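Local coordinates for protein N-deoxyribosyltransferase (PDB 6EVS) that catalyses the transfer of 2-deoxyribose between nucleobases, as a nucleoside deoxyribosyltransferase assembled from six chains, at residues Lys17-Ala22 with Val33-Glu38; Lys57-His62 with Ala83-Ala88; Met97-Thr102 with Asn122-Tyr127. All coordinates share one frame; numbering follows the deposited sequence.

Contact 1 of 3, residues Lys17-Ala22 with Val33-Glu38; sequences KHVSKA and VFSPRE
Two kinds of interaction join Lys17-Ala22 to Val33-Glu38: van der Waals packing around Val19, and polar bonds drawn together by a carboxylate one turn further along the same helix. The packing centres on one methyl group of Val19. Its CG1 lies anti to the backbone N (chi1 166°), which aims it across the interface, where Val19 CG1 comes within 3.7 Å of both CD and NE of Arg37. The same methyl meets the hydroxyl of Ser35, with Val19 CG1 and Ser35 OG 3.8 Å apart. The valine and the arginine run antiparallel to one another, side by side, the valine pointing out from the helix and the arginine running the other way, toward the helix. Beyond them, Ser20 CB packs against Arg37 NH2 at 4.0 Å, beside a guanidinium that lies obliquely to both helix residues.

Arg37 can span the gap because its chain runs fully extended from CG to NE, after leaving the backbone with CG between N and the carbonyl carbon (chi1 80°). The turn from which it springs is tightened by a backbone hydrogen bond from Glu38 N to Ser35 O, 2.9 Å.

The polar bonds converge on Glu23, on helix 13-28. Arg37 NH2 forms a salt bridge with Glu23 OE1, and Ser35 OG is hydrogen-bonded to Glu23 OE2. Val19 and Ser35 also both touch Leu6 of strand 3-7, so the contact closes a beta-alpha-beta unit made of strand 3-7, helix 13-28 and strand 32-34.

Chemically, the valine methyl packs against the aliphatic stem and NE of the arginine while the carboxylate of Glu23 binds its far end and the serine hydroxyl, an anchoring that should fix both the reach of Arg37 and the rotation of Ser35 against the helix.

Contact 2 of 3, residues Lys57-His62 with Ala83-Ala88; sequences KNDLEH and AWELGA
This is a sparse, buried helix-helix contact in which Leu60 meets Trp84 and Asp59 faces Glu85, between helix 49-65 and helix 80-91 beside the central parallel sheet. The two segments bury 109 Å² in all, and their backbones are nearest at Leu60 and Glu85, with 8.2 Å between the CA atoms.

The apolar half is a single approach: Leu60 CD1 comes to Trp84 CH2 at 4.3 Å. The methyl arrives at the rim of the indole, near the ring plane. With CG anti to the backbone N (chi1 -172°), Trp84 carries the six-membered end of its indole to the leucine. A second subunit continues this packing, since its Tyr90 lies on Leu60 and its Gly87 on Trp84.

On the polar half, Asp59 OD2 and Glu85 OE2 stand 4.3 Å apart, two carboxylates near each other without touching. Glu85 OE2 is hydrogen-bonded to the hydroxyl of Tyr5, on strand 3-7, which also packs against Asp59.

Within the first helix, His62 ND1 donates to Asn58 O at 2.8 Å with an N-H...O angle of 159°, the acceptor lying in the imidazole plane. That carbonyl also receives the helical bond from His62 N, and the two donors reach it from opposite faces of its plane. His62 NE2 bonds to Thr131 O of a third subunit, so the ring is held at both nitrogens, while Phe34 stacks on it and Trp65 meets it edge-to-face.

Glu85, in the sequence AWELGA and bonded to Tyr5, probably corresponds to the nucleophilic glutamate of nucleoside 2-deoxyribosyltransferases, with Asp59 beside it in the same pocket.

Contact 3 of 3, residues Met97-Thr102 with Asn122-Tyr127; sequences MLFSPT and NDVENY
The most unusual feature is a Met-aromatic contact, in which the end of Met97 meets the ring of Tyr127. Met97 SD sits 5.1 Å from the centroid of the Tyr127 ring and 40° off its normal, an oblique geometry. The methyl beyond the sulfur comes nearer: Met97 CE is placed 3.3 Å from Tyr127 CD2, a short separation for two carbons, whose exact value is doubtful. It also stands 3.5 Å from CE2 of the same ring, so it meets one side of the phenol, arriving obliquely.

A bend at the thioether (chi3 99°) carries CE onto the ring after an otherwise outstretched CG-SD stem. Tyr127 contributes by placing its CG anti to the backbone N (chi1 -173°), which swings the phenol toward strand 96-99. Its hydroxyl is bonded to Pro133 O, while Phe118 and Phe129 meet the ring edge-to-face; the hydroxyl bond and these two rings hold the phenol in place.

A second, looser apolar contact lies further along the strand, where Phe99 CD2 and Val124 CG2 are 4.4 Å apart. Phe99 also stacks with Trp121, and Val124 packs on Leu26 of helix 13-28 and on Phe118 of strand 116-118, the outermost strand of the sheet within this chain. Helix 121-126 is thereby laid across one side of the sheet, with Met97 and Phe99, two residues apart on one strand, both facing it.

All four touching residues are buried and the contact across the segments is wholly apolar or sulfur-aromatic. Its hold probably comes mainly from dispersion and the burial of apolar surface, with the one phenolic hydroxyl satisfied by a backbone carbonyl away from the interface.

The contacts follow one another along the chain without overlap, each closing before the next opens. Contacts 1 and 2 have centres 15 Å apart and meet where Phe34 stacks on His62, joining strand 32-34 to helix 49-65. Contacts 1 and 3, 14 Å apart, reach the same five-stranded parallel sheet and touch through His18 and Pro101. Contacts 2 and 3 lie 21 Å apart on opposite sides of the chain's centre, linked by Leu86 against Leu98. Contact 2 alone is touched by other subunits of the six-chain assembly, and so joins internal packing to subunit assembly, whereas contacts 1 and 3 pack helices on the sheet within the chain.

Contact 1 of 3, residues Lys17-Ala22 with Val33-Glu38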
loop_
_atom_site.group_PDB
_atom_site.type_symbol
_atom_site.label_atom_id
_atom_site.label_comp_id
_atom_site.label_asym_id
_atom_site.label_seq_id
_atom_site.Cartn_x
_atom_site.Cartn_y
_atom_site.Cartn_z
ATOM N N LYS A 17 11.507 24.520 -21.327
ATOM C CA LYS A 17 10.465 25.509 -21.560
ATOM C C LYS A 17 9.136 25.057 -20.956
ATOM O O LYS A 17 8.486 25.814 -20.225
ATOM C CB LYS A 17 10.320 25.776 -23.054
ATOM C CG LYS A 17 9.000 26.428 -23.448
ATOM C CD LYS A 17 8.962 26.733 -24.947
ATOM C CE LYS A 17 10.276 27.344 -25.402
ATOM N NZ LYS A 17 10.469 27.251 -26.884
ATOM N N HIS A 18 8.730 23.811 -21.227
ATOM C CA HIS A 18 7.444 23.325 -20.726
ATOM C C HIS A 18 7.436 23.230 -19.201
ATOM O O HIS A 18 6.425 23.546 -18.561
ATOM C CB HIS A 18 7.115 21.965 -21.344
ATOM C CG HIS A 18 7.020 21.985 -22.842
ATOM N ND1 HIS A 18 7.659 21.063 -23.641
ATOM C CD2 HIS A 18 6.353 22.810 -23.680
ATOM C CE1 HIS A 18 7.399 21.323 -24.909
ATOM N NE2 HIS A 18 6.611 22.382 -24.962
ATOM N N VAL A 19 8.543 22.784 -18.601
ATOM C CA VAL A 19 8.622 22.713 -17.138
ATOM C C VAL A 19 8.467 24.101 -16.527
ATOM O O VAL A 19 7.750 24.289 -15.538
ATOM C CB VAL A 19 9.949 22.056 -16.711
ATOM C CG1 VAL A 19 10.216 22.290 -15.216
ATOM C CG2 VAL A 19 9.918 20.574 -17.013
ATOM N N SER A 20 9.139 25.092 -17.114
ATOM C CA SER A 20 9.078 26.469 -16.626
ATOM C C SER A 20 7.655 27.018 -16.667
ATOM O O SER A 20 7.208 27.694 -15.730
ATOM C CB SER A 20 10.018 27.339 -17.477
ATOM O OG SER A 20 9.917 28.705 -17.128
ATOM N N LYS A 21 6.936 26.762 -17.759
ATOM C CA LYS A 21 5.559 27.228 -17.853
ATOM C C LYS A 21 4.684 26.519 -16.832
ATOM O O LYS A 21 3.817 27.146 -16.211
ATOM C CB LYS A 21 5.022 27.009 -19.271
ATOM C CG LYS A 21 3.560 27.429 -19.473
ATOM C CD LYS A 21 3.349 28.897 -19.116
ATOM C CE LYS A 21 2.057 29.447 -19.695
ATOM N NZ LYS A 21 1.986 30.931 -19.530
ATOM N N ALA A 22 4.906 25.214 -16.640
ATOM C CA ALA A 22 4.142 24.466 -15.643
ATOM C C ALA A 22 4.377 25.020 -14.244
ATOM O O ALA A 22 3.428 25.196 -13.468
ATOM C CB ALA A 22 4.503 22.980 -15.690
ATOM N N VAL A 33 4.575 23.542 -5.445
ATOM C CA VAL A 33 5.061 22.661 -6.496
ATOM C C VAL A 33 6.481 22.234 -6.172
ATOM O O VAL A 33 7.366 23.084 -6.000
ATOM C CB VAL A 33 5.012 23.352 -7.866
ATOM C CG1 VAL A 33 5.501 22.392 -8.942
ATOM C CG2 VAL A 33 3.600 23.849 -8.133
ATOM N N PHE A 34 6.716 20.920 -6.129
ATOM C CA PHE A 34 8.081 20.394 -6.102
ATOM C C PHE A 34 8.525 20.145 -7.538
ATOM O O PHE A 34 7.925 19.322 -8.241
ATOM C CB PHE A 34 8.187 19.100 -5.294
ATOM C CG PHE A 34 9.579 18.504 -5.281
ATOM C CD1 PHE A 34 10.515 18.923 -4.346
ATOM C CD2 PHE A 34 9.944 17.526 -6.202
ATOM C CE1 PHE A 34 11.800 18.359 -4.297
ATOM C CE2 PHE A 34 11.234 16.975 -6.192
ATOM C CZ PHE A 34 12.170 17.393 -5.223
ATOM N N SER A 35 9.580 20.840 -7.965
ATOM C CA SER A 35 10.058 20.732 -9.342
ATOM C C SER A 35 11.436 20.098 -9.333
ATOM O O SER A 35 12.387 20.718 -8.841
ATOM C CB SER A 35 10.104 22.098 -10.027
ATOM O OG SER A 35 10.466 21.945 -11.406
ATOM N N PRO A 36 11.582 18.866 -9.820
ATOM C CA PRO A 36 12.850 18.146 -9.649
ATOM C C PRO A 36 14.067 18.895 -10.150
ATOM O O PRO A 36 15.149 18.696 -9.595
ATOM C CB PRO A 36 12.621 16.856 -10.441
ATOM C CG PRO A 36 11.107 16.601 -10.255
ATOM C CD PRO A 36 10.511 17.993 -10.342
ATOM N N ARG A 37 13.925 19.757 -11.158
ATOM C CA ARG A 37 15.078 20.476 -11.696
ATOM C C ARG A 37 15.644 21.491 -10.703
ATOM O O ARG A 37 16.829 21.851 -10.805
ATOM C CB ARG A 37 14.694 21.174 -13.002
ATOM C CG ARG A 37 13.946 22.478 -12.812
ATOM C CD ARG A 37 13.686 23.169 -14.125
ATOM N NE ARG A 37 12.972 24.425 -13.930
ATOM C CZ ARG A 37 13.209 25.530 -14.617
ATOM N NH1 ARG A 37 14.160 25.534 -15.535
ATOM N NH2 ARG A 37 12.503 26.628 -14.380
ATOM N N GLU A 38 14.823 21.968 -9.759
ATOM C CA GLU A 38 15.284 22.866 -8.709
ATOM C C GLU A 38 15.913 22.116 -7.550
ATOM O O GLU A 38 16.310 22.748 -6.567
ATOM C CB GLU A 38 14.125 23.718 -8.169
ATOM C CG GLU A 38 13.194 24.328 -9.214
ATOM C CD GLU A 38 12.062 25.130 -8.583
ATOM O OE1 GLU A 38 11.655 26.158 -9.164
ATOM O OE2 GLU A 38 11.575 24.730 -7.503
#

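Contact 2 of 3, residues Lys57-His62 with Ala83-Ala88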
loop_
_atom_site.group_PDB
_atom_site.type_symbol
_atom_site.label_atom_id
_atom_site.label_comp_id
_atom_site.label_asym_id
_atom_site.label_seq_id
_atom_site.Cartn_x
_atom_site.Cartn_y
_atom_site.Cartn_z
ATOM N N LYS A 57 15.916 9.342 -3.578
ATOM C CA LYS A 57 15.166 9.332 -2.326
ATOM C C LYS A 57 14.383 10.620 -2.152
ATOM O O LYS A 57 13.221 10.590 -1.751
ATOM C CB LYS A 57 16.111 9.117 -1.142
ATOM C CG LYS A 57 16.642 7.709 -1.047
ATOM C CD LYS A 57 17.592 7.553 0.158
ATOM C CE LYS A 57 18.002 6.100 0.344
ATOM N NZ LYS A 57 18.285 5.742 1.769
ATOM N N ASN A 58 14.988 11.763 -2.494
ATOM C CA ASN A 58 14.277 13.020 -2.312
ATOM C C ASN A 58 13.104 13.121 -3.271
ATOM O O ASN A 58 12.029 13.617 -2.904
ATOM C CB ASN A 58 15.227 14.204 -2.510
ATOM C CG ASN A 58 14.637 15.509 -2.013
ATOM O OD1 ASN A 58 13.922 15.533 -1.004
ATOM N ND2 ASN A 58 14.924 16.598 -2.716
ATOM N N ASP A 59 13.295 12.656 -4.507
ATOM C CA ASP A 59 12.228 12.706 -5.508
ATOM C C ASP A 59 11.051 11.844 -5.077
ATOM O O ASP A 59 9.901 12.306 -5.041
ATOM C CB ASP A 59 12.759 12.241 -6.868
ATOM C CG ASP A 59 13.596 13.307 -7.582
ATOM O OD1 ASP A 59 13.774 14.414 -7.023
ATOM O OD2 ASP A 59 14.068 13.026 -8.698
ATOM N N LEU A 60 11.325 10.572 -4.760
ATOM C CA LEU A 60 10.275 9.659 -4.319
ATOM C C LEU A 60 9.570 10.178 -3.066
ATOM O O LEU A 60 8.335 10.162 -2.986
ATOM C CB LEU A 60 10.868 8.270 -4.073
ATOM C CG LEU A 60 9.899 7.113 -3.840
ATOM C CD1 LEU A 60 8.870 7.029 -4.976
ATOM C CD2 LEU A 60 10.664 5.803 -3.696
ATOM N N GLU A 61 10.331 10.662 -2.079
ATOM C CA GLU A 61 9.696 11.232 -0.896
ATOM C C GLU A 61 8.767 12.390 -1.268
ATOM O O GLU A 61 7.702 12.557 -0.657
ATOM C CB GLU A 61 10.750 11.683 0.125
ATOM C CG GLU A 61 10.221 11.718 1.543
ATOM C CD GLU A 61 9.861 10.333 2.067
ATOM O OE1 GLU A 61 9.041 10.249 2.996
ATOM O OE2 GLU A 61 10.387 9.325 1.546
ATOM N N HIS A 62 9.123 13.181 -2.294
ATOM C CA HIS A 62 8.246 14.286 -2.649
ATOM C C HIS A 62 7.054 13.847 -3.496
ATOM O O HIS A 62 6.035 14.547 -3.516
ATOM C CB HIS A 62 9.036 15.398 -3.331
ATOM C CG HIS A 62 9.717 16.296 -2.353
ATOM N ND1 HIS A 62 10.961 16.013 -1.829
ATOM C CD2 HIS A 62 9.303 17.433 -1.744
ATOM C CE1 HIS A 62 11.310 16.973 -0.989
ATOM N NE2 HIS A 62 10.318 17.840 -0.907
ATOM N N ALA A 83 7.626 8.624 -16.979
ATOM C CA ALA A 83 6.675 7.514 -17.040
ATOM C C ALA A 83 6.756 6.642 -15.785
ATOM O O ALA A 83 5.724 6.229 -15.235
ATOM C CB ALA A 83 6.939 6.678 -18.298
ATOM N N TRP A 84 7.980 6.378 -15.311
ATOM C CA TRP A 84 8.184 5.649 -14.052
ATOM C C TRP A 84 7.506 6.368 -12.890
ATOM O O TRP A 84 6.817 5.745 -12.059
ATOM C CB TRP A 84 9.704 5.488 -13.819
ATOM C CG TRP A 84 10.109 4.594 -12.658
ATOM C CD1 TRP A 84 10.543 3.295 -12.732
ATOM C CD2 TRP A 84 10.115 4.939 -11.265
ATOM N NE1 TRP A 84 10.793 2.805 -11.464
ATOM C CE2 TRP A 84 10.556 3.796 -10.549
ATOM C CE3 TRP A 84 9.807 6.104 -10.553
ATOM C CZ2 TRP A 84 10.698 3.785 -9.148
ATOM C CZ3 TRP A 84 9.928 6.081 -9.137
ATOM C CH2 TRP A 84 10.367 4.927 -8.466
ATOM N N GLU A 85 7.668 7.687 -12.819
ATOM C CA GLU A 85 7.066 8.438 -11.719
ATOM C C GLU A 85 5.546 8.445 -11.793
ATOM O O GLU A 85 4.891 8.516 -10.751
ATOM C CB GLU A 85 7.603 9.870 -11.704
ATOM C CG GLU A 85 9.107 9.894 -11.429
ATOM C CD GLU A 85 9.722 11.266 -11.598
ATOM O OE1 GLU A 85 9.196 12.102 -12.372
ATOM O OE2 GLU A 85 10.760 11.497 -10.954
ATOM N N LEU A 86 4.960 8.403 -12.991
ATOM C CA LEU A 86 3.492 8.314 -13.049
ATOM C C LEU A 86 3.000 6.933 -12.631
ATOM O O LEU A 86 1.958 6.819 -11.983
ATOM C CB LEU A 86 2.977 8.658 -14.457
ATOM C CG LEU A 86 3.341 10.051 -14.967
ATOM C CD1 LEU A 86 3.060 10.132 -16.471
ATOM C CD2 LEU A 86 2.555 11.123 -14.215
ATOM N N GLY A 87 3.728 5.869 -12.985
ATOM C CA GLY A 87 3.344 4.546 -12.507
ATOM C C GLY A 87 3.445 4.424 -10.990
ATOM O O GLY A 87 2.534 3.923 -10.326
ATOM N N ALA A 88 4.559 4.892 -10.415
ATOM C CA ALA A 88 4.655 4.930 -8.958
ATOM C C ALA A 88 3.520 5.748 -8.351
ATOM O O ALA A 88 2.867 5.312 -7.389
ATOM C CB ALA A 88 6.016 5.494 -8.538
#

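Contact 3 of 3, residues Met97-Thr102 with Asn122-Tyr127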
loop_
_atom_site.group_PDB
_atom_site.type_symbol
_atom_site.label_atom_id
_atom_site.label_comp_id
_atom_site.label_asym_id
_atom_site.label_seq_id
_atom_site.Cartn_x
_atom_site.Cartn_y
_atom_site.Cartn_z
ATOM N N MET A 97 -2.452 14.098 -13.046
ATOM C CA MET A 97 -2.807 15.017 -14.112
ATOM C C MET A 97 -1.707 15.020 -15.167
ATOM O O MET A 97 -0.519 14.945 -14.842
ATOM C CB MET A 97 -3.037 16.439 -13.595
ATOM C CG MET A 97 -4.324 16.595 -12.736
ATOM S SD MET A 97 -4.143 18.050 -11.711
ATOM C CE MET A 97 -5.010 19.356 -12.508
ATOM N N LEU A 98 -2.102 15.110 -16.430
ATOM C CA LEU A 98 -1.145 14.999 -17.520
ATOM C C LEU A 98 -1.377 16.127 -18.511
ATOM O O LEU A 98 -2.521 16.446 -18.852
ATOM C CB LEU A 98 -1.254 13.630 -18.210
ATOM C CG LEU A 98 -0.103 13.207 -19.129
ATOM C CD1 LEU A 98 1.126 12.847 -18.313
ATOM C CD2 LEU A 98 -0.515 12.045 -20.026
ATOM N N PHE A 99 -0.280 16.733 -18.953
ATOM C CA PHE A 99 -0.292 17.774 -19.963
ATOM C C PHE A 99 0.542 17.294 -21.143
ATOM O O PHE A 99 1.687 16.870 -20.967
ATOM C CB PHE A 99 0.259 19.099 -19.409
ATOM C CG PHE A 99 0.243 20.226 -20.417
ATOM C CD1 PHE A 99 1.334 20.461 -21.223
ATOM C CD2 PHE A 99 -0.874 21.040 -20.555
ATOM C CE1 PHE A 99 1.315 21.484 -22.166
ATOM C CE2 PHE A 99 -0.896 22.069 -21.494
ATOM C CZ PHE A 99 0.197 22.291 -22.291
ATOM N N SER A 100 -0.024 17.341 -22.342
ATOM C CA SER A 100 0.752 16.922 -23.514
ATOM C C SER A 100 0.931 18.104 -24.455
ATOM O O SER A 100 -0.063 18.592 -25.026
ATOM C CB SER A 100 0.083 15.743 -24.237
ATOM O OG SER A 100 0.769 15.387 -25.433
ATOM N N PRO A 101 2.154 18.606 -24.637
ATOM C CA PRO A 101 2.354 19.752 -25.548
ATOM C C PRO A 101 2.064 19.429 -27.007
ATOM O O PRO A 101 1.877 20.358 -27.805
ATOM C CB PRO A 101 3.839 20.115 -25.346
ATOM C CG PRO A 101 4.240 19.465 -24.043
ATOM C CD PRO A 101 3.394 18.227 -23.934
ATOM N N THR A 102 2.014 18.148 -27.379
ATOM C CA THR A 102 1.865 17.739 -28.774
ATOM C C THR A 102 0.475 17.235 -29.126
ATOM O O THR A 102 0.087 17.311 -30.289
ATOM C CB THR A 102 2.876 16.635 -29.109
ATOM O OG1 THR A 102 2.393 15.377 -28.613
ATOM C CG2 THR A 102 4.216 16.932 -28.456
ATOM N N ASN A 122 -4.766 27.200 -20.375
ATOM C CA ASN A 122 -5.963 27.849 -19.849
ATOM C C ASN A 122 -6.946 26.829 -19.278
ATOM O O ASN A 122 -7.675 27.134 -18.325
ATOM C CB ASN A 122 -6.610 28.712 -20.930
ATOM C CG ASN A 122 -5.773 29.930 -21.262
ATOM O OD1 ASN A 122 -5.086 29.968 -22.283
ATOM N ND2 ASN A 122 -5.802 30.925 -20.380
ATOM N N ASP A 123 -6.957 25.608 -19.818
ATOM C CA ASP A 123 -7.786 24.557 -19.236
ATOM C C ASP A 123 -7.288 24.177 -17.849
ATOM O O ASP A 123 -8.094 23.910 -16.950
ATOM C CB ASP A 123 -7.805 23.330 -20.144
ATOM C CG ASP A 123 -8.551 23.576 -21.434
ATOM O OD1 ASP A 123 -9.349 24.534 -21.484
ATOM O OD2 ASP A 123 -8.331 22.816 -22.398
ATOM N N VAL A 124 -5.965 24.128 -17.667
ATOM C CA VAL A 124 -5.401 23.908 -16.338
ATOM C C VAL A 124 -5.745 25.071 -15.420
ATOM O O VAL A 124 -6.000 24.887 -14.226
ATOM C CB VAL A 124 -3.872 23.702 -16.413
ATOM C CG1 VAL A 124 -3.301 23.507 -15.014
ATOM C CG2 VAL A 124 -3.498 22.536 -17.316
ATOM N N GLU A 125 -5.743 26.291 -15.959
ATOM C CA GLU A 125 -5.990 27.460 -15.125
ATOM C C GLU A 125 -7.420 27.498 -14.608
ATOM O O GLU A 125 -7.670 28.066 -13.538
ATOM C CB GLU A 125 -5.656 28.735 -15.897
ATOM C CG GLU A 125 -4.167 29.044 -15.842
ATOM C CD GLU A 125 -3.656 29.767 -17.069
ATOM O OE1 GLU A 125 -2.431 29.713 -17.301
ATOM O OE2 GLU A 125 -4.465 30.391 -17.791
ATOM N N ASN A 126 -8.359 26.885 -15.330
ATOM C CA ASN A 126 -9.757 26.846 -14.921
ATOM C C ASN A 126 -10.148 25.560 -14.196
ATOM O O ASN A 126 -11.273 25.474 -13.698
ATOM C CB ASN A 126 -10.664 27.036 -16.139
ATOM C CG ASN A 126 -10.531 28.419 -16.747
ATOM O OD1 ASN A 126 -10.306 29.404 -16.040
ATOM N ND2 ASN A 126 -10.673 28.500 -18.068
ATOM N N TYR A 127 -9.256 24.571 -14.125
ATOM C CA TYR A 127 -9.565 23.305 -13.467
ATOM C C TYR A 127 -9.840 23.507 -11.978
ATOM O O TYR A 127 -9.149 24.277 -11.302
ATOM C CB TYR A 127 -8.398 22.335 -13.658
ATOM C CG TYR A 127 -8.653 20.934 -13.161
ATOM C CD1 TYR A 127 -9.431 20.041 -13.897
ATOM C CD2 TYR A 127 -8.108 20.498 -11.952
ATOM C CE1 TYR A 127 -9.653 18.745 -13.441
ATOM C CE2 TYR A 127 -8.320 19.209 -11.497
ATOM C CZ TYR A 127 -9.095 18.338 -12.239
ATOM O OH TYR A 127 -9.303 17.057 -11.773
#